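Local coordinates for protein spherulin-4 (Aspergillus clavatus, PDB 5C5G) that is a fungal glycoside hydrolase with a (beta/alpha) barrel fold that binds N-acetylgalactosamine and probably acts on galactosaminogalactan during its biosynthesis, at residues K32-F38 with V249-A253; I228-H232 with Q244-F248. All blocks are in the same frame, centred on the assembly; numbering follows the deposited sequence.

Interaction 1 (K32-F38 with V249-A253); sequences KHPDVNF and VDLMA
V36 and A253 are the residues whose backbones come nearest, their CA atoms 5.8 Å apart, where the type I turn H33-V36, between helix 24-32 and strand 38-42, meets the last turn of helix 245-252. A253 suits this close approach because it has nothing beyond CB: that methyl group lies 3.6 Å from V36 CG2 and also reaches the imidazole of H33 beside ND1. One turn earlier in the helix, V249 pushes a single branch into the loop. With V249 CG1 anti to the backbone N (chi1 -179°), this methyl lies in the corner between two rings, meeting H33 CD2 at 3.6 Å and F38 CZ at 3.9 Å, in directions roughly at right angles. V36 CG1 lies over one face of the F38 ring.

The polar half of the contact gathers on D250. D250 OD1 lies at the edge of the H33 ring, in the ring plane, and takes a weak, bent hydrogen bond from H33 NE2 (2.7 Å, N-H...O angle 122°), with carboxylate and ring planes 72° apart. K32, on the last turn of its helix, runs out fully extended past H33, laying its CG over one face of the imidazole, and K32 NZ closes a salt bridge of 3.0 Å on the syn lone pair of D250 OD1; its bond to OD2 is weak. Lysine suits this exposed position, its long chain reaching across to the acid. One carboxylate oxygen thus serves both residues, and its negative charge may raise the proton affinity of the H33 ring, an effect K32 would partly offset.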
# COMPACT_ATOMS: atom_id res chain seq x y z
N LYS A 32 7.87 -4.28 -17.24
CA LYS A 32 7.10 -5.05 -18.21
C LYS A 32 5.71 -4.44 -18.45
O LYS A 32 5.15 -4.59 -19.53
CB LYS A 32 6.95 -6.49 -17.73
CG LYS A 32 6.14 -7.38 -18.64
CD LYS A 32 6.00 -8.79 -18.10
CE LYS A 32 5.10 -9.62 -18.98
NZ LYS A 32 4.74 -10.92 -18.35
N HIS A 33 5.17 -3.79 -17.43
CA HIS A 33 3.79 -3.28 -17.47
C HIS A 33 3.73 -1.79 -17.17
O HIS A 33 3.23 -1.37 -16.13
CB HIS A 33 2.92 -4.02 -16.46
CG HIS A 33 2.87 -5.50 -16.65
ND1 HIS A 33 2.18 -6.10 -17.68
CD2 HIS A 33 3.42 -6.50 -15.93
CE1 HIS A 33 2.30 -7.41 -17.58
NE2 HIS A 33 3.03 -7.68 -16.52
N PRO A 34 4.23 -0.96 -18.11
CA PRO A 34 4.22 0.48 -17.87
C PRO A 34 2.81 1.06 -17.76
O PRO A 34 2.65 2.15 -17.22
CB PRO A 34 4.94 1.05 -19.10
CG PRO A 34 4.82 -0.00 -20.15
CD PRO A 34 4.84 -1.31 -19.40
N ASP A 35 1.82 0.33 -18.25
CA ASP A 35 0.43 0.75 -18.18
C ASP A 35 -0.24 0.47 -16.83
O ASP A 35 -1.34 0.94 -16.58
CB ASP A 35 -0.37 0.06 -19.29
CG ASP A 35 -0.32 -1.45 -19.20
OD1 ASP A 35 0.78 -2.01 -19.03
OD2 ASP A 35 -1.39 -2.09 -19.27
N VAL A 36 0.41 -0.31 -15.97
CA VAL A 36 -0.10 -0.62 -14.64
C VAL A 36 0.48 0.37 -13.66
O VAL A 36 1.67 0.69 -13.74
CB VAL A 36 0.28 -2.06 -14.22
CG1 VAL A 36 -0.07 -2.33 -12.76
CG2 VAL A 36 -0.44 -3.04 -15.11
N ASN A 37 -0.35 0.89 -12.77
CA ASN A 37 0.11 1.76 -11.68
C ASN A 37 0.37 0.96 -10.43
O ASN A 37 -0.45 0.13 -10.05
CB ASN A 37 -0.93 2.84 -11.42
CG ASN A 37 -1.10 3.76 -12.60
OD1 ASN A 37 -0.12 4.15 -13.23
ND2 ASN A 37 -2.34 4.10 -12.92
N PHE A 38 1.51 1.24 -9.81
CA PHE A 38 1.97 0.53 -8.63
C PHE A 38 2.06 1.49 -7.46
O PHE A 38 2.69 2.55 -7.57
CB PHE A 38 3.36 -0.08 -8.86
CG PHE A 38 3.39 -1.17 -9.90
CD1 PHE A 38 3.46 -0.87 -11.25
CD2 PHE A 38 3.39 -2.49 -9.53
CE1 PHE A 38 3.51 -1.87 -12.21
CE2 PHE A 38 3.43 -3.49 -10.49
CZ PHE A 38 3.50 -3.17 -11.82
N VAL A 249 0.35 -9.89 -11.55
CA VAL A 249 0.48 -8.58 -12.16
C VAL A 249 0.00 -8.62 -13.62
O VAL A 249 -0.62 -7.68 -14.09
CB VAL A 249 1.90 -8.03 -12.02
CG1 VAL A 249 1.97 -6.64 -12.65
CG2 VAL A 249 2.26 -7.94 -10.55
N ASP A 250 0.26 -9.72 -14.33
CA ASP A 250 -0.25 -9.85 -15.70
C ASP A 250 -1.78 -9.72 -15.72
O ASP A 250 -2.35 -9.12 -16.63
CB ASP A 250 0.13 -11.21 -16.32
CG ASP A 250 1.59 -11.29 -16.77
OD1 ASP A 250 2.28 -10.25 -16.80
OD2 ASP A 250 2.03 -12.40 -17.12
N LEU A 251 -2.44 -10.31 -14.73
CA LEU A 251 -3.90 -10.24 -14.67
C LEU A 251 -4.36 -8.84 -14.32
O LEU A 251 -5.40 -8.38 -14.78
CB LEU A 251 -4.43 -11.23 -13.64
CG LEU A 251 -4.31 -12.68 -14.09
CD1 LEU A 251 -4.49 -13.59 -12.88
CD2 LEU A 251 -5.34 -13.01 -15.17
N MSE A 252 -3.58 -8.14 -13.50
CA MSE A 252 -3.88 -6.75 -13.19
C MSE A 252 -3.73 -5.87 -14.43
O MSE A 252 -4.43 -4.86 -14.56
CB MSE A 252 -3.02 -6.26 -12.02
CG MSE A 252 -3.34 -7.03 -10.73
SE MSE A 252 -4.99 -6.42 -9.88
CE MSE A 252 -4.28 -4.78 -9.15
N ALA A 253 -2.84 -6.26 -15.35
CA ALA A 253 -2.61 -5.53 -16.59
C ALA A 253 -3.66 -5.83 -17.65
O ALA A 253 -3.70 -5.15 -18.67
CB ALA A 253 -1.24 -5.87 -17.13

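Interaction 2 (I228-H232 with Q244-F248); sequences IFITH and QWSEF
Strand 227-230, the eighth and last of the parallel barrel, packs against helix 245-252, which follows it in the chain, and the ring of F248 lies between them. Helix and strand meet through this phenylalanine: with F248 CG anti to the backbone N (chi1 164°), the ring is laid against the strand backbone, one face taking I230 and the edge meeting I228. I230 CB stands over that face in a CH-pi contact, 4.1 Å from the ring centroid and 23° off its normal, while I228 O lies in the ring plane, 3.5 Å from F248 CZ. I228 CG2 adds an apolar contact of 4.1 Å to F248 CE1. Flat and wholly apolar, a phenylalanine can lie close along a strand whose peptide groups already pair with strands 9-13 and 198-203.

This is the outer layer of a (beta/alpha)8 barrel, where branched residues such as I228 and I230 look out to the helices and the alternate residue, F229, looks inward. Even so, the F229 ring reaches the helix, its edge at CE1 4.0 Å from W245 CZ3; its side chain is about 8 Å from that of E172, a residue that binds N-acetylgalactosamine. The indole NH of W245 is bonded to P25 O.

Beyond the strand, H232 and Q244 stack flat, ring and amide planes 20° apart, with Q244 NE2 3.3 Å above the plane of the H232 ring, offset toward its rim near NE2. Two flat polar groups suit this place, since they can stack while H232 NE2 bonds to V209 O and Q244 NE2, weakly, to T207 O. Water 1 joins the two residues, lying in the plane of the H232 ring 2.8 Å from ND1 and accepting from Q244 N, the N-cap residue, at 3.0 Å.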
# COMPACT_ATOMS: atom_id res chain seq x y z
N ILE A 228 -4.89 -3.43 -5.01
CA ILE A 228 -4.95 -4.85 -4.66
C ILE A 228 -3.55 -5.45 -4.54
O ILE A 228 -2.70 -5.21 -5.40
CB ILE A 228 -5.70 -5.64 -5.75
CG1 ILE A 228 -7.10 -5.07 -5.96
CG2 ILE A 228 -5.74 -7.12 -5.39
CD1 ILE A 228 -7.83 -5.67 -7.14
N PHE A 229 -3.35 -6.23 -3.48
CA PHE A 229 -2.19 -7.12 -3.37
C PHE A 229 -2.72 -8.52 -3.11
O PHE A 229 -3.53 -8.71 -2.21
CB PHE A 229 -1.31 -6.71 -2.20
CG PHE A 229 -0.07 -7.55 -2.05
CD1 PHE A 229 0.89 -7.58 -3.04
CD2 PHE A 229 0.16 -8.27 -0.88
CE1 PHE A 229 2.06 -8.35 -2.88
CE2 PHE A 229 1.32 -9.02 -0.72
CZ PHE A 229 2.26 -9.06 -1.71
N ILE A 230 -2.28 -9.48 -3.92
CA ILE A 230 -2.62 -10.89 -3.74
C ILE A 230 -1.32 -11.68 -3.77
O ILE A 230 -0.50 -11.46 -4.66
CB ILE A 230 -3.56 -11.38 -4.85
CG1 ILE A 230 -4.92 -10.73 -4.67
CG2 ILE A 230 -3.70 -12.91 -4.80
CD1 ILE A 230 -5.88 -10.94 -5.85
N THR A 231 -1.13 -12.57 -2.80
CA THR A 231 0.04 -13.43 -2.78
C THR A 231 -0.28 -14.80 -2.25
O THR A 231 -1.17 -14.99 -1.41
CB THR A 231 1.18 -12.81 -1.97
OG1 THR A 231 2.29 -13.71 -2.03
CG2 THR A 231 0.80 -12.57 -0.52
N HIS A 232 0.45 -15.77 -2.79
CA HIS A 232 0.32 -17.16 -2.40
C HIS A 232 1.25 -17.52 -1.25
O HIS A 232 1.24 -18.66 -0.82
CB HIS A 232 0.55 -18.05 -3.62
CG HIS A 232 -0.50 -17.88 -4.68
ND1 HIS A 232 -0.51 -16.82 -5.56
CD2 HIS A 232 -1.57 -18.65 -4.98
CE1 HIS A 232 -1.55 -16.95 -6.37
NE2 HIS A 232 -2.21 -18.04 -6.04
N GLN A 244 3.26 -16.83 -7.79
CA GLN A 244 2.46 -16.38 -8.93
C GLN A 244 2.43 -14.87 -9.03
O GLN A 244 1.49 -14.29 -9.56
CB GLN A 244 1.05 -16.97 -8.86
CG GLN A 244 1.09 -18.49 -9.03
CD GLN A 244 -0.26 -19.13 -8.90
OE1 GLN A 244 -1.18 -18.82 -9.66
NE2 GLN A 244 -0.40 -20.02 -7.93
N TRP A 245 3.46 -14.22 -8.51
CA TRP A 245 3.55 -12.76 -8.55
C TRP A 245 3.45 -12.22 -9.99
O TRP A 245 2.66 -11.31 -10.26
CB TRP A 245 4.85 -12.34 -7.89
CG TRP A 245 5.30 -10.92 -8.13
CD1 TRP A 245 6.40 -10.54 -8.81
CD2 TRP A 245 4.68 -9.72 -7.66
NE1 TRP A 245 6.53 -9.18 -8.80
CE2 TRP A 245 5.47 -8.65 -8.10
CE3 TRP A 245 3.54 -9.45 -6.91
CZ2 TRP A 245 5.15 -7.32 -7.83
CZ3 TRP A 245 3.22 -8.12 -6.65
CH2 TRP A 245 4.03 -7.08 -7.09
N SER A 246 4.21 -12.78 -10.91
CA SER A 246 4.18 -12.27 -12.28
C SER A 246 2.80 -12.50 -12.90
O SER A 246 2.31 -11.65 -13.64
CB SER A 246 5.29 -12.87 -13.14
OG SER A 246 5.23 -14.28 -13.15
N GLU A 247 2.19 -13.65 -12.62
CA GLU A 247 0.87 -13.97 -13.14
C GLU A 247 -0.17 -13.00 -12.58
O GLU A 247 -1.04 -12.53 -13.30
CB GLU A 247 0.48 -15.42 -12.83
CG GLU A 247 1.24 -16.45 -13.64
CD GLU A 247 2.59 -16.85 -13.05
OE1 GLU A 247 3.09 -16.24 -12.08
OE2 GLU A 247 3.17 -17.81 -13.60
N PHE A 248 -0.09 -12.72 -11.28
CA PHE A 248 -0.97 -11.75 -10.66
C PHE A 248 -0.87 -10.39 -11.36
O PHE A 248 -1.88 -9.81 -11.72
CB PHE A 248 -0.65 -11.64 -9.16
CG PHE A 248 -1.21 -10.42 -8.49
CD1 PHE A 248 -2.57 -10.17 -8.47
CD2 PHE A 248 -0.37 -9.50 -7.91
CE1 PHE A 248 -3.06 -9.02 -7.86
CE2 PHE A 248 -0.87 -8.37 -7.29
CZ PHE A 248 -2.21 -8.13 -7.28
O HOH W 1 1.87 -15.37 -5.55

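Helix 245-252 is common to both contacts, whose centres lie 11 Å apart on the same side of the chain's centre. Its first turn and N-cap belong to interaction 2, its last turn to interaction 1. Along the chain the order is 32-38, 228-232, 244-248, 249-253: interaction 2 is local, with 11 residues between its segments, whereas interaction 1 spans 210. The final helix therefore reaches from the eighth strand to the loop before the second, alongside the place where the eighth strand pairs with the first and closes the barrel. M252 CE, 3.8 Å from I228 CB, joins the two contacts directly.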